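PDB 3GDE: DNA ligase from Archaeoglobus fulgidus, which probably seals nicks in double-stranded DNA during replication, recombination and repair, using ATP to drive the joining of the strand ends. Local coordinates for residues L451-P456 / L462-V467; E426-V431 / E546-L551; L163-L168 / E496-Y501; E477-M482 / P525-L530. All coordinates share one frame; numbering follows the deposited sequence.

Contact 1 (L451-P456 / L462-V467); sequences LACLDP and LKVGRV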
loop_
_atom_site.group_PDB
_atom_site.type_symbol
_atom_site.label_atom_id
_atom_site.label_comp_id
_atom_site.label_asym_id
_atom_site.label_seq_id
_atom_site.Cartn_x
_atom_site.Cartn_y
_atom_site.Cartn_z
ATOM N N LEU A 451 -12.576 1.283 12.867
ATOM C CA LEU A 451 -12.109 1.119 11.484
ATOM C C LEU A 451 -12.095 2.431 10.724
ATOM O O LEU A 451 -13.021 3.238 10.842
ATOM C CB LEU A 451 -12.971 0.099 10.729
ATOM C CG LEU A 451 -13.204 -1.290 11.332
ATOM C CD1 LEU A 451 -14.320 -1.986 10.570
ATOM C CD2 LEU A 451 -11.944 -2.141 11.355
ATOM N N ALA A 452 -11.045 2.642 9.934
ATOM C CA ALA A 452 -10.885 3.907 9.227
ATOM C C ALA A 452 -10.457 3.715 7.789
ATOM O O ALA A 452 -9.692 2.805 7.474
ATOM C CB ALA A 452 -9.894 4.815 9.964
ATOM N N CYS A 453 -10.976 4.575 6.921
ATOM C CA CYS A 453 -10.529 4.649 5.542
ATOM C C CYS A 453 -9.472 5.765 5.409
ATOM O O CYS A 453 -9.269 6.546 6.333
ATOM C CB CYS A 453 -11.721 4.878 4.600
ATOM S SG CYS A 453 -12.458 6.519 4.659
ATOM N N LEU A 454 -8.819 5.835 4.253
ATOM C CA LEU A 454 -7.724 6.761 4.021
ATOM C C LEU A 454 -8.105 7.985 3.171
ATOM O O LEU A 454 -8.801 7.870 2.164
ATOM C CB LEU A 454 -6.556 6.004 3.378
ATOM C CG LEU A 454 -5.319 6.809 2.954
ATOM C CD1 LEU A 454 -4.404 7.110 4.152
ATOM C CD2 LEU A 454 -4.572 6.065 1.834
ATOM N N ASP A 455 -7.662 9.162 3.603
ATOM C CA ASP A 455 -7.713 10.355 2.773
ATOM C C ASP A 455 -6.353 10.435 2.089
ATOM O O ASP A 455 -5.356 10.747 2.736
ATOM C CB ASP A 455 -7.978 11.592 3.638
ATOM C CG ASP A 455 -7.985 12.906 2.837
ATOM O OD1 ASP A 455 -7.566 12.933 1.661
ATOM O OD2 ASP A 455 -8.412 13.930 3.402
ATOM N N PRO A 456 -6.296 10.114 0.784
ATOM C CA PRO A 456 -5.006 10.012 0.099
ATOM C C PRO A 456 -4.281 11.352 -0.150
ATOM O O PRO A 456 -3.102 11.336 -0.478
ATOM C CB PRO A 456 -5.368 9.329 -1.223
ATOM C CG PRO A 456 -6.757 9.754 -1.476
ATOM C CD PRO A 456 -7.416 9.818 -0.124
ATOM N N LEU A 462 -9.840 8.473 8.347
ATOM C CA LEU A 462 -11.185 8.912 8.687
ATOM C C LEU A 462 -12.029 7.714 9.128
ATOM O O LEU A 462 -12.226 6.758 8.361
ATOM C CB LEU A 462 -11.834 9.658 7.509
ATOM C CG LEU A 462 -11.018 10.743 6.781
ATOM C CD1 LEU A 462 -11.787 11.343 5.611
ATOM C CD2 LEU A 462 -10.601 11.848 7.733
ATOM N N LYS A 463 -12.505 7.769 10.375
ATOM C CA LYS A 463 -13.334 6.708 10.952
ATOM C C LYS A 463 -14.586 6.453 10.134
ATOM O O LYS A 463 -15.199 7.371 9.602
ATOM C CB LYS A 463 -13.724 7.011 12.398
ATOM C CG LYS A 463 -12.701 6.560 13.413
ATOM C CD LYS A 463 -13.380 6.174 14.725
ATOM C CE LYS A 463 -12.370 6.084 15.854
ATOM N NZ LYS A 463 -13.011 5.689 17.140
ATOM N N VAL A 464 -14.964 5.187 10.063
ATOM C CA VAL A 464 -16.007 4.761 9.156
ATOM C C VAL A 464 -16.926 3.719 9.824
ATOM O O VAL A 464 -18.024 3.443 9.353
ATOM C CB VAL A 464 -15.351 4.311 7.821
ATOM C CG1 VAL A 464 -15.647 2.876 7.468
ATOM C CG2 VAL A 464 -15.686 5.276 6.710
ATOM N N GLY A 465 -16.485 3.170 10.948
ATOM C CA GLY A 465 -17.313 2.225 11.672
ATOM C C GLY A 465 -16.595 1.461 12.760
ATOM O O GLY A 465 -15.452 1.772 13.114
ATOM N N ARG A 466 -17.295 0.459 13.282
ATOM C CA ARG A 466 -16.807 -0.384 14.359
ATOM C C ARG A 466 -17.305 -1.812 14.173
ATOM O O ARG A 466 -18.475 -2.024 13.874
ATOM C CB ARG A 466 -17.280 0.165 15.699
ATOM C CG ARG A 466 -16.573 -0.460 16.858
ATOM C CD ARG A 466 -17.507 -1.285 17.674
ATOM N NE ARG A 466 -18.140 -0.486 18.715
ATOM C CZ ARG A 466 -19.008 -0.970 19.597
ATOM N NH1 ARG A 466 -19.345 -2.261 19.555
ATOM N NH2 ARG A 466 -19.539 -0.163 20.521
ATOM N N VAL A 467 -16.415 -2.780 14.377
ATOM C CA VAL A 467 -16.708 -4.183 14.093
ATOM C C VAL A 467 -16.466 -5.076 15.314
ATOM O O VAL A 467 -15.478 -4.906 16.026
ATOM C CB VAL A 467 -15.933 -4.700 12.827
ATOM C CG1 VAL A 467 -14.416 -4.689 13.033
ATOM C CG2 VAL A 467 -16.415 -6.082 12.408
#
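Leu451 and Val467 meet at the well-packed end of this antiparallel hairpin. With CG anti to its own carbonyl carbon (chi1 -52°), Leu451 brings CD1 to 3.7 Å from Val467 CG1, the two side chains crossing obliquely, and CD2 also leans on that methyl. Cutting Leu451 back to an alanine is likely to leave a gap beside Val467 CG1. The backbone is bonded here too: Leu451 O takes Val464 N at 2.9 Å and, weakly, Gly465 N, which makes a classic beta bulge. At the backbone angles of Gly465 a beta carbon would collide with the preceding carbonyl oxygen, so these angles call for glycine. Farther along, Cys453 and Leu462 form a hydrogen-bonded pair, with Leu462 N 2.8 Å from Cys453 O, and Cys453 SG lies 4.0 Å from Val464 CG2. The packing is slacker toward solvent, where Asp455 CB only approaches Leu462 CD1 (4.3 Å). On the face opposite Leu451 and Cys453, Lys463 sends its amine to Glu450 in a salt bridge. This second-to-third strand hairpin of the OB fold has Leu451, Cys453 and Val464 against Leu430 of strand 428-437, and helix 542-550 covers Cys453 and Leu462 through Ile542.

Contact 2 (E426-V431 / E546-L551); sequences ETLDLV and ENLYKL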
loop_
_atom_site.group_PDB
_atom_site.type_symbol
_atom_site.label_atom_id
_atom_site.label_comp_id
_atom_site.label_asym_id
_atom_site.label_seq_id
_atom_site.Cartn_x
_atom_site.Cartn_y
_atom_site.Cartn_z
ATOM N N GLU A 426 -19.058 -5.692 -2.521
ATOM C CA GLU A 426 -17.665 -5.395 -2.206
ATOM C C GLU A 426 -17.400 -5.596 -0.731
ATOM O O GLU A 426 -18.299 -5.421 0.088
ATOM C CB GLU A 426 -17.317 -3.952 -2.586
ATOM C CG GLU A 426 -17.402 -3.658 -4.071
ATOM C CD GLU A 426 -16.534 -4.575 -4.886
ATOM O OE1 GLU A 426 -17.095 -5.424 -5.598
ATOM O OE2 GLU A 426 -15.289 -4.464 -4.799
ATOM N N THR A 427 -16.175 -5.999 -0.407
ATOM C CA THR A 427 -15.673 -5.848 0.948
ATOM C C THR A 427 -14.746 -4.647 0.933
ATOM O O THR A 427 -14.363 -4.158 -0.140
ATOM C CB THR A 427 -14.949 -7.097 1.493
ATOM O OG1 THR A 427 -13.815 -7.422 0.670
ATOM C CG2 THR A 427 -15.902 -8.283 1.580
ATOM N N LEU A 428 -14.416 -4.148 2.120
ATOM C CA LEU A 428 -13.520 -3.007 2.245
ATOM C C LEU A 428 -12.333 -3.394 3.075
ATOM O O LEU A 428 -12.434 -4.237 3.964
ATOM C CB LEU A 428 -14.233 -1.823 2.901
ATOM C CG LEU A 428 -15.271 -1.093 2.046
ATOM C CD1 LEU A 428 -16.215 -0.305 2.950
ATOM C CD2 LEU A 428 -14.591 -0.203 1.002
ATOM N N ASP A 429 -11.192 -2.792 2.785
ATOM C CA ASP A 429 -10.089 -2.942 3.690
ATOM C C ASP A 429 -9.799 -1.629 4.414
ATOM O O ASP A 429 -9.601 -0.580 3.792
ATOM C CB ASP A 429 -8.903 -3.588 2.996
ATOM C CG ASP A 429 -8.949 -5.126 3.094
ATOM O OD1 ASP A 429 -9.393 -5.820 2.138
ATOM O OD2 ASP A 429 -8.557 -5.633 4.175
ATOM N N LEU A 430 -9.869 -1.708 5.741
ATOM C CA LEU A 430 -9.907 -0.545 6.598
ATOM C C LEU A 430 -8.857 -0.671 7.697
ATOM O O LEU A 430 -8.569 -1.765 8.169
ATOM C CB LEU A 430 -11.322 -0.354 7.189
ATOM C CG LEU A 430 -12.479 -0.192 6.181
ATOM C CD1 LEU A 430 -13.855 -0.418 6.828
ATOM C CD2 LEU A 430 -12.432 1.168 5.446
ATOM N N VAL A 431 -8.273 0.456 8.080
ATOM C CA VAL A 431 -7.232 0.470 9.108
ATOM C C VAL A 431 -7.872 0.296 10.488
ATOM O O VAL A 431 -8.907 0.885 10.770
ATOM C CB VAL A 431 -6.395 1.794 9.071
ATOM C CG1 VAL A 431 -5.221 1.734 10.079
ATOM C CG2 VAL A 431 -5.871 2.049 7.672
ATOM N N GLU A 546 -17.250 6.829 -0.767
ATOM C CA GLU A 546 -18.190 7.748 -1.415
ATOM C C GLU A 546 -18.835 7.144 -2.661
ATOM O O GLU A 546 -20.054 7.183 -2.804
ATOM C CB GLU A 546 -17.492 9.063 -1.783
ATOM C CG GLU A 546 -17.298 10.003 -0.608
ATOM C CD GLU A 546 -16.234 11.092 -0.847
ATOM O OE1 GLU A 546 -15.588 11.113 -1.923
ATOM O OE2 GLU A 546 -16.046 11.924 0.072
ATOM N N ASN A 547 -18.011 6.608 -3.561
ATOM C CA ASN A 547 -18.496 5.968 -4.785
ATOM C C ASN A 547 -19.344 4.734 -4.485
ATOM O O ASN A 547 -20.387 4.530 -5.107
ATOM C CB ASN A 547 -17.330 5.585 -5.718
ATOM C CG ASN A 547 -16.614 6.802 -6.317
ATOM O OD1 ASN A 547 -17.177 7.896 -6.427
ATOM N ND2 ASN A 547 -15.359 6.607 -6.705
ATOM N N LEU A 548 -18.905 3.923 -3.528
ATOM C CA LEU A 548 -19.679 2.743 -3.137
ATOM C C LEU A 548 -21.019 3.116 -2.505
ATOM O O LEU A 548 -22.024 2.439 -2.741
ATOM C CB LEU A 548 -18.869 1.802 -2.241
ATOM C CG LEU A 548 -17.657 1.114 -2.905
ATOM C CD1 LEU A 548 -16.833 0.337 -1.881
ATOM C CD2 LEU A 548 -18.059 0.210 -4.065
ATOM N N TYR A 549 -21.033 4.207 -1.734
ATOM C CA TYR A 549 -22.276 4.758 -1.181
ATOM C C TYR A 549 -23.256 5.193 -2.279
ATOM O O TYR A 549 -24.399 4.756 -2.294
ATOM C CB TYR A 549 -21.996 5.930 -0.233
ATOM C CG TYR A 549 -23.252 6.638 0.213
ATOM C CD1 TYR A 549 -23.972 6.188 1.316
ATOM C CD2 TYR A 549 -23.738 7.748 -0.483
ATOM C CE1 TYR A 549 -25.137 6.819 1.725
ATOM C CE2 TYR A 549 -24.903 8.393 -0.082
ATOM C CZ TYR A 549 -25.598 7.920 1.020
ATOM O OH TYR A 549 -26.746 8.552 1.425
ATOM N N LYS A 550 -22.790 6.049 -3.187
ATOM C CA LYS A 550 -23.599 6.576 -4.297
ATOM C C LYS A 550 -24.204 5.482 -5.167
ATOM O O LYS A 550 -25.249 5.679 -5.784
ATOM C CB LYS A 550 -22.766 7.521 -5.180
ATOM C CG LYS A 550 -22.688 8.947 -4.651
ATOM C CD LYS A 550 -22.176 9.937 -5.698
ATOM C CE LYS A 550 -20.679 10.199 -5.569
ATOM N NZ LYS A 550 -20.282 11.539 -6.132
ATOM N N LEU A 551 -23.527 4.338 -5.196
ATOM C CA LEU A 551 -23.880 3.220 -6.053
ATOM C C LEU A 551 -24.975 2.337 -5.449
ATOM O O LEU A 551 -25.523 1.471 -6.128
ATOM C CB LEU A 551 -22.626 2.396 -6.347
ATOM C CG LEU A 551 -22.667 1.387 -7.489
ATOM C CD1 LEU A 551 -22.463 2.072 -8.831
ATOM C CD2 LEU A 551 -21.615 0.339 -7.243
#
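The backbones of Glu426 and Leu548 stay well apart, their CA atoms 8.4 Å from each other, where the chain leading into strand 428-431 passes helix 542-550. The strand is the first of the OB-fold barrel and the helix belongs to the C-terminal tail; between these two segments only side chains meet. Leu548 does the bridging, reaching toward the strand with one methyl for each of two partners. Its CD1 meets Leu428, a buried apolar pair in which the side chains slide past each other in opposite directions. Leu522 of strand 520-523 and Ile510 of strand 509-512 widen this apolar patch, the first touching Leu428 and the second Leu548. The other methyl, CD2, is 3.9 Å from Glu426 CG, and here the two side chains cross at about a right angle. Glu426 thus lends its aliphatic part to the leucine, while a bend at its second torsion (chi2 -56°) turns the carboxylate off toward Arg544, one turn before Leu548 in helix 542-550, with which OE2 forms a salt bridge. A phosphate ion, probably from the crystallisation liquor, lies about 3 Å from the side chain. Lys420, predicted to bind ATP, is about 4 Å away, between nearest side-chain atoms. The closest approach between the two segments is Leu428 CD2 to Leu548 CD1, at 3.7 Å.

Contact 3 (L163-L168 / E496-Y501); sequences LNEMRL and EFIPKY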
loop_
_atom_site.group_PDB
_atom_site.type_symbol
_atom_site.label_atom_id
_atom_site.label_comp_id
_atom_site.label_asym_id
_atom_site.label_seq_id
_atom_site.Cartn_x
_atom_site.Cartn_y
_atom_site.Cartn_z
ATOM N N LEU A 163 8.176 4.085 12.245
ATOM C CA LEU A 163 6.796 3.654 12.474
ATOM C C LEU A 163 5.856 4.024 11.320
ATOM O O LEU A 163 4.668 3.719 11.368
ATOM C CB LEU A 163 6.275 4.233 13.799
ATOM C CG LEU A 163 6.986 3.679 15.045
ATOM C CD1 LEU A 163 6.550 4.386 16.313
ATOM C CD2 LEU A 163 6.805 2.173 15.170
ATOM N N ASN A 164 6.400 4.690 10.297
ATOM C CA ASN A 164 5.674 5.059 9.079
ATOM C C ASN A 164 4.460 6.003 9.226
ATOM O O ASN A 164 3.659 6.112 8.291
ATOM C CB ASN A 164 5.296 3.812 8.250
ATOM C CG ASN A 164 6.509 2.916 7.906
ATOM O OD1 ASN A 164 6.400 1.683 7.952
ATOM N ND2 ASN A 164 7.658 3.529 7.565
ATOM N N GLU A 165 4.331 6.675 10.370
ATOM C CA GLU A 165 3.317 7.726 10.556
ATOM C C GLU A 165 3.913 9.028 11.104
ATOM O O GLU A 165 4.166 9.165 12.301
ATOM C CB GLU A 165 2.060 7.243 11.347
ATOM C CG GLU A 165 2.118 7.213 12.886
ATOM C CD GLU A 165 0.759 7.520 13.613
ATOM O OE1 GLU A 165 -0.198 8.094 13.016
ATOM O OE2 GLU A 165 0.666 7.199 14.823
ATOM N N MET A 166 4.135 9.984 10.200
ATOM C CA MET A 166 4.808 11.253 10.513
ATOM C C MET A 166 3.909 12.244 11.255
ATOM O O MET A 166 4.401 13.126 11.968
ATOM C CB MET A 166 5.338 11.900 9.224
ATOM C CG MET A 166 6.379 11.084 8.476
ATOM S SD MET A 166 7.781 10.646 9.521
ATOM C CE MET A 166 8.859 12.055 9.362
ATOM N N ARG A 167 2.599 12.094 11.055
ATOM C CA ARG A 167 1.543 12.890 11.719
ATOM C C ARG A 167 1.582 14.368 11.357
ATOM O O ARG A 167 1.377 15.226 12.206
ATOM C CB ARG A 167 1.555 12.683 13.244
ATOM C CG ARG A 167 1.318 11.232 13.661
ATOM C CD ARG A 167 1.427 11.051 15.177
ATOM N NE ARG A 167 0.405 11.798 15.905
ATOM C CZ ARG A 167 -0.601 11.245 16.585
ATOM N NH1 ARG A 167 -0.732 9.923 16.636
ATOM N NH2 ARG A 167 -1.483 12.021 17.215
ATOM N N LEU A 168 1.827 14.644 10.077
ATOM C CA LEU A 168 2.006 16.006 9.572
ATOM C C LEU A 168 0.814 16.452 8.751
ATOM O O LEU A 168 0.728 17.618 8.351
ATOM C CB LEU A 168 3.269 16.090 8.698
ATOM C CG LEU A 168 4.577 15.517 9.264
ATOM C CD1 LEU A 168 5.669 15.458 8.190
ATOM C CD2 LEU A 168 5.031 16.314 10.483
ATOM N N GLU A 496 -6.630 3.283 21.719
ATOM C CA GLU A 496 -6.266 3.731 20.386
ATOM C C GLU A 496 -4.948 3.073 19.995
ATOM O O GLU A 496 -4.100 2.817 20.854
ATOM C CB GLU A 496 -6.192 5.263 20.315
ATOM C CG GLU A 496 -7.546 5.955 20.579
ATOM C CD GLU A 496 -7.466 7.486 20.671
ATOM O OE1 GLU A 496 -8.519 8.121 20.947
ATOM O OE2 GLU A 496 -6.364 8.060 20.469
ATOM N N PHE A 497 -4.800 2.774 18.709
ATOM C CA PHE A 497 -3.591 2.147 18.182
ATOM C C PHE A 497 -2.823 3.049 17.232
ATOM O O PHE A 497 -3.404 3.913 16.571
ATOM C CB PHE A 497 -3.925 0.857 17.419
ATOM C CG PHE A 497 -4.748 -0.107 18.196
ATOM C CD1 PHE A 497 -6.040 -0.403 17.795
ATOM C CD2 PHE A 497 -4.242 -0.712 19.339
ATOM C CE1 PHE A 497 -6.815 -1.291 18.519
ATOM C CE2 PHE A 497 -5.016 -1.598 20.071
ATOM C CZ PHE A 497 -6.301 -1.888 19.663
ATOM N N ILE A 498 -1.510 2.828 17.184
ATOM C CA ILE A 498 -0.668 3.221 16.054
ATOM C C ILE A 498 -1.235 2.527 14.811
ATOM O O ILE A 498 -1.314 1.305 14.778
ATOM C CB ILE A 498 0.801 2.754 16.253
ATOM C CG1 ILE A 498 1.457 3.482 17.424
ATOM C CG2 ILE A 498 1.627 2.922 14.963
ATOM C CD1 ILE A 498 2.562 2.685 18.076
ATOM N N PRO A 499 -1.666 3.307 13.805
ATOM C CA PRO A 499 -2.199 2.712 12.572
ATOM C C PRO A 499 -1.173 1.788 11.901
ATOM O O PRO A 499 -0.038 2.195 11.661
ATOM C CB PRO A 499 -2.523 3.925 11.692
ATOM C CG PRO A 499 -1.859 5.102 12.351
ATOM C CD PRO A 499 -1.722 4.778 13.795
ATOM N N LYS A 500 -1.574 0.551 11.629
ATOM C CA LYS A 500 -0.637 -0.492 11.228
ATOM C C LYS A 500 -1.363 -1.618 10.479
ATOM O O LYS A 500 -1.036 -1.951 9.342
ATOM C CB LYS A 500 0.050 -1.051 12.481
ATOM C CG LYS A 500 1.525 -1.349 12.353
ATOM C CD LYS A 500 1.793 -2.789 12.048
ATOM C CE LYS A 500 3.050 -3.255 12.760
ATOM N NZ LYS A 500 3.800 -4.247 11.941
ATOM N N TYR A 501 -2.374 -2.180 11.122
ATOM C CA TYR A 501 -3.030 -3.370 10.593
ATOM C C TYR A 501 -4.299 -3.033 9.830
ATOM O O TYR A 501 -5.005 -2.077 10.157
ATOM C CB TYR A 501 -3.270 -4.386 11.714
ATOM C CG TYR A 501 -1.976 -4.904 12.315
ATOM C CD1 TYR A 501 -1.624 -4.600 13.635
ATOM C CD2 TYR A 501 -1.085 -5.664 11.549
ATOM C CE1 TYR A 501 -0.433 -5.053 14.186
ATOM C CE2 TYR A 501 0.117 -6.130 12.086
ATOM C CZ TYR A 501 0.439 -5.820 13.408
ATOM O OH TYR A 501 1.629 -6.289 13.959
#
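Glu165 lays its carboxylate against the ring of Pro499, and this van der Waals contact gives the closest approach of the junction. The two side chains cross at about a right angle, and the carboxylate turns its face to the CG-CD side of the ring. Glu165 OE1 is 3.5 Å from Pro499 CG, Glu165 OE2 is 3.6 Å from Pro499 CD, and Glu165 CD is 3.7 Å from Pro499 CD. Ile498 adds a looser touch, its CG2 standing 4.4 Å from Glu165 OE2. The charged interaction stays on one side: Glu165 OE2 forms a salt bridge of 3.6 Å with Arg167 NH1, reached at the edge of the guanidinium and in its plane. Glu165 gets there with CG between its backbone N and carbonyl carbon (chi1 83°) and a further bend at chi2. A leucine at Glu165 would probably leave Arg167 without this ionic mate and its side chain freer to swing. The backbone turn that presents Glu165 begins at Asn164, whose positive phi closes helix 152-162 in a Schellman motif. The contact spans the interface between the N-terminal DNA-binding domain and the OB-fold domain, in keeping with the closed conformation of this ligase. Helix 66-77 lies alongside, taking Leu163 on Leu69 and Ile498 on Ile66, while strand 487-491 backs Ile498 through Val488 from the OB-fold side.

Contact 4 (E477-M482 / P525-L530); sequences EELTEM and PRFVRL
Leu479, buried on helix 473-483, points toward strand 526-530 and splits its methyls between two partners. CD1 comes to 4.5 Å from Phe527 CZ, approaching the ring obliquely, and CD2 lies 4.2 Å from Leu530 CD1. Phe471 and Phe503 press on the same leucine, and both also engage the Phe527 ring, Phe471 by stacking on it and Phe503 edge to face. The next residue, Thr480, ties the helix to its surroundings: OG1 hydrogen-bonds to the carbonyl of Leu476, one turn back, and to the backbone N of Leu446. In OB-fold terms this is the helix that follows the third barrel strand, and strand 526-530 extends the sheet by pairing with strand 502-506. The short helix and strand axes come no nearer than 11.3 Å and make an angle of 52°, a separation bridged by side chains from both elements. Val528 and Arg529 both face Glu504 in a classic beta bulge, which lets Phe527 and Leu530, three residues apart, point toward the helix together. One turn beyond Leu479, Met482 meets Leu530 tip to tip. With CG between the backbone N and carbonyl carbon (chi1 77°), an extended chi2 carries the sulfur there, and a bend at chi3 brings CE round to the same leucine branch: Leu530 CD2 is 3.7 Å from Met482 SD and 3.8 Å from Met482 CE.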
loop_
_atom_site.group_PDB
_atom_site.type_symbol
_atom_site.label_atom_id
_atom_site.label_comp_id
_atom_site.label_asym_id
_atom_site.label_seq_id
_atom_site.Cartn_x
_atom_site.Cartn_y
_atom_site.Cartn_z
ATOM N N GLU A 477 -7.548 -13.822 20.323
ATOM C CA GLU A 477 -6.277 -14.106 20.983
ATOM C C GLU A 477 -5.140 -13.511 20.169
ATOM O O GLU A 477 -4.314 -12.768 20.696
ATOM C CB GLU A 477 -6.051 -15.623 21.122
ATOM C CG GLU A 477 -6.718 -16.272 22.322
ATOM C CD GLU A 477 -6.837 -17.795 22.206
ATOM O OE1 GLU A 477 -5.872 -18.450 21.731
ATOM O OE2 GLU A 477 -7.901 -18.339 22.600
ATOM N N GLU A 478 -5.123 -13.847 18.879
ATOM C CA GLU A 478 -4.051 -13.457 17.965
ATOM C C GLU A 478 -3.987 -11.945 17.734
ATOM O O GLU A 478 -2.904 -11.369 17.698
ATOM C CB GLU A 478 -4.186 -14.208 16.637
ATOM C CG GLU A 478 -3.967 -15.719 16.759
ATOM C CD GLU A 478 -4.453 -16.508 15.538
ATOM O OE1 GLU A 478 -5.655 -16.402 15.167
ATOM O OE2 GLU A 478 -3.631 -17.254 14.951
ATOM N N LEU A 479 -5.151 -11.315 17.597
ATOM C CA LEU A 479 -5.243 -9.889 17.305
ATOM C C LEU A 479 -4.896 -9.031 18.513
ATOM O O LEU A 479 -4.335 -7.940 18.361
ATOM C CB LEU A 479 -6.638 -9.529 16.791
ATOM C CG LEU A 479 -7.039 -10.089 15.426
ATOM C CD1 LEU A 479 -8.514 -9.834 15.192
ATOM C CD2 LEU A 479 -6.172 -9.530 14.279
ATOM N N THR A 480 -5.252 -9.529 19.700
ATOM C CA THR A 480 -4.889 -8.902 20.973
ATOM C C THR A 480 -3.364 -8.879 21.142
ATOM O O THR A 480 -2.796 -7.860 21.546
ATOM C CB THR A 480 -5.559 -9.624 22.185
ATOM O OG1 THR A 480 -6.988 -9.525 22.084
ATOM C CG2 THR A 480 -5.096 -9.021 23.526
ATOM N N GLU A 481 -2.707 -9.987 20.807
ATOM C CA GLU A 481 -1.259 -10.073 20.956
ATOM C C GLU A 481 -0.522 -9.150 19.989
ATOM O O GLU A 481 0.494 -8.561 20.353
ATOM C CB GLU A 481 -0.754 -11.512 20.826
ATOM C CG GLU A 481 -1.258 -12.459 21.926
ATOM C CD GLU A 481 -0.791 -12.060 23.320
ATOM O OE1 GLU A 481 -1.639 -11.621 24.147
ATOM O OE2 GLU A 481 0.436 -12.170 23.579
ATOM N N MET A 482 -1.040 -9.004 18.773
ATOM C CA MET A 482 -0.397 -8.122 17.803
ATOM C C MET A 482 -0.726 -6.635 17.974
ATOM O O MET A 482 0.014 -5.788 17.485
ATOM C CB MET A 482 -0.610 -8.602 16.360
ATOM C CG MET A 482 -1.972 -8.326 15.748
ATOM S SD MET A 482 -2.009 -9.036 14.087
ATOM C CE MET A 482 -2.179 -10.777 14.472
ATOM N N PRO A 525 -21.163 -4.111 9.923
ATOM C CA PRO A 525 -19.825 -4.502 9.500
ATOM C C PRO A 525 -19.495 -5.882 10.070
ATOM O O PRO A 525 -19.944 -6.234 11.162
ATOM C CB PRO A 525 -18.930 -3.424 10.123
ATOM C CG PRO A 525 -19.681 -2.966 11.312
ATOM C CD PRO A 525 -21.124 -3.007 10.904
ATOM N N ARG A 526 -18.734 -6.669 9.324
ATOM C CA ARG A 526 -18.456 -8.033 9.739
ATOM C C ARG A 526 -17.043 -8.369 9.320
ATOM O O ARG A 526 -16.671 -8.159 8.172
ATOM C CB ARG A 526 -19.481 -9.015 9.123
ATOM C CG ARG A 526 -19.232 -10.501 9.424
ATOM C CD ARG A 526 -20.421 -11.399 8.994
ATOM N NE ARG A 526 -21.522 -11.313 9.954
ATOM C CZ ARG A 526 -21.613 -12.043 11.062
ATOM N NH1 ARG A 526 -20.676 -12.941 11.356
ATOM N NH2 ARG A 526 -22.643 -11.869 11.888
ATOM N N PHE A 527 -16.267 -8.896 10.262
ATOM C CA PHE A 527 -14.870 -9.226 10.028
ATOM C C PHE A 527 -14.756 -10.427 9.102
ATOM O O PHE A 527 -15.374 -11.460 9.340
ATOM C CB PHE A 527 -14.168 -9.485 11.364
ATOM C CG PHE A 527 -12.704 -9.886 11.241
ATOM C CD1 PHE A 527 -11.714 -8.929 10.979
ATOM C CD2 PHE A 527 -12.316 -11.212 11.432
ATOM C CE1 PHE A 527 -10.373 -9.301 10.876
ATOM C CE2 PHE A 527 -10.968 -11.591 11.338
ATOM C CZ PHE A 527 -9.999 -10.631 11.071
ATOM N N VAL A 528 -13.976 -10.269 8.036
ATOM C CA VAL A 528 -13.663 -11.364 7.126
ATOM C C VAL A 528 -12.289 -11.966 7.474
ATOM O O VAL A 528 -12.199 -13.141 7.830
ATOM C CB VAL A 528 -13.732 -10.902 5.647
ATOM C CG1 VAL A 528 -13.531 -12.077 4.699
ATOM C CG2 VAL A 528 -15.081 -10.211 5.362
ATOM N N ARG A 529 -11.232 -11.150 7.380
ATOM C CA ARG A 529 -9.876 -11.548 7.764
ATOM C C ARG A 529 -8.923 -10.361 7.927
ATOM O O ARG A 529 -9.178 -9.258 7.425
ATOM C CB ARG A 529 -9.285 -12.519 6.742
ATOM C CG ARG A 529 -9.082 -11.927 5.360
ATOM C CD ARG A 529 -8.750 -13.033 4.375
ATOM N NE ARG A 529 -9.684 -12.993 3.258
ATOM C CZ ARG A 529 -10.726 -13.808 3.097
ATOM N NH1 ARG A 529 -10.990 -14.783 3.954
ATOM N NH2 ARG A 529 -11.500 -13.645 2.047
ATOM N N LEU A 530 -7.806 -10.619 8.608
ATOM C CA LEU A 530 -6.698 -9.682 8.689
ATOM C C LEU A 530 -5.989 -9.644 7.337
ATOM O O LEU A 530 -5.691 -10.684 6.775
ATOM C CB LEU A 530 -5.713 -10.132 9.785
ATOM C CG LEU A 530 -4.383 -9.398 10.017
ATOM C CD1 LEU A 530 -4.578 -8.010 10.655
ATOM C CD2 LEU A 530 -3.488 -10.253 10.895
#

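From the N terminus, contact 3 opens first, at 163-168 in the DNA-binding domain. Contact 2 opens at 426-431, on entry to the OB fold, and contact 1 then closes a short hairpin between 451-456 and 462-467, within the spans of both. Contact 4 opens at 477-482, before contact 3 closes at 496-501, so these two cross; it closes at 525-530, still within the span of contact 2, which ends last at 546-551 and also crosses contact 3. Contacts 1 and 4 follow in series. All four reach the same antiparallel sheet: contact 3 fastens the N-terminal domain to it, contact 4 a helix, and contact 2 the C-terminal tail.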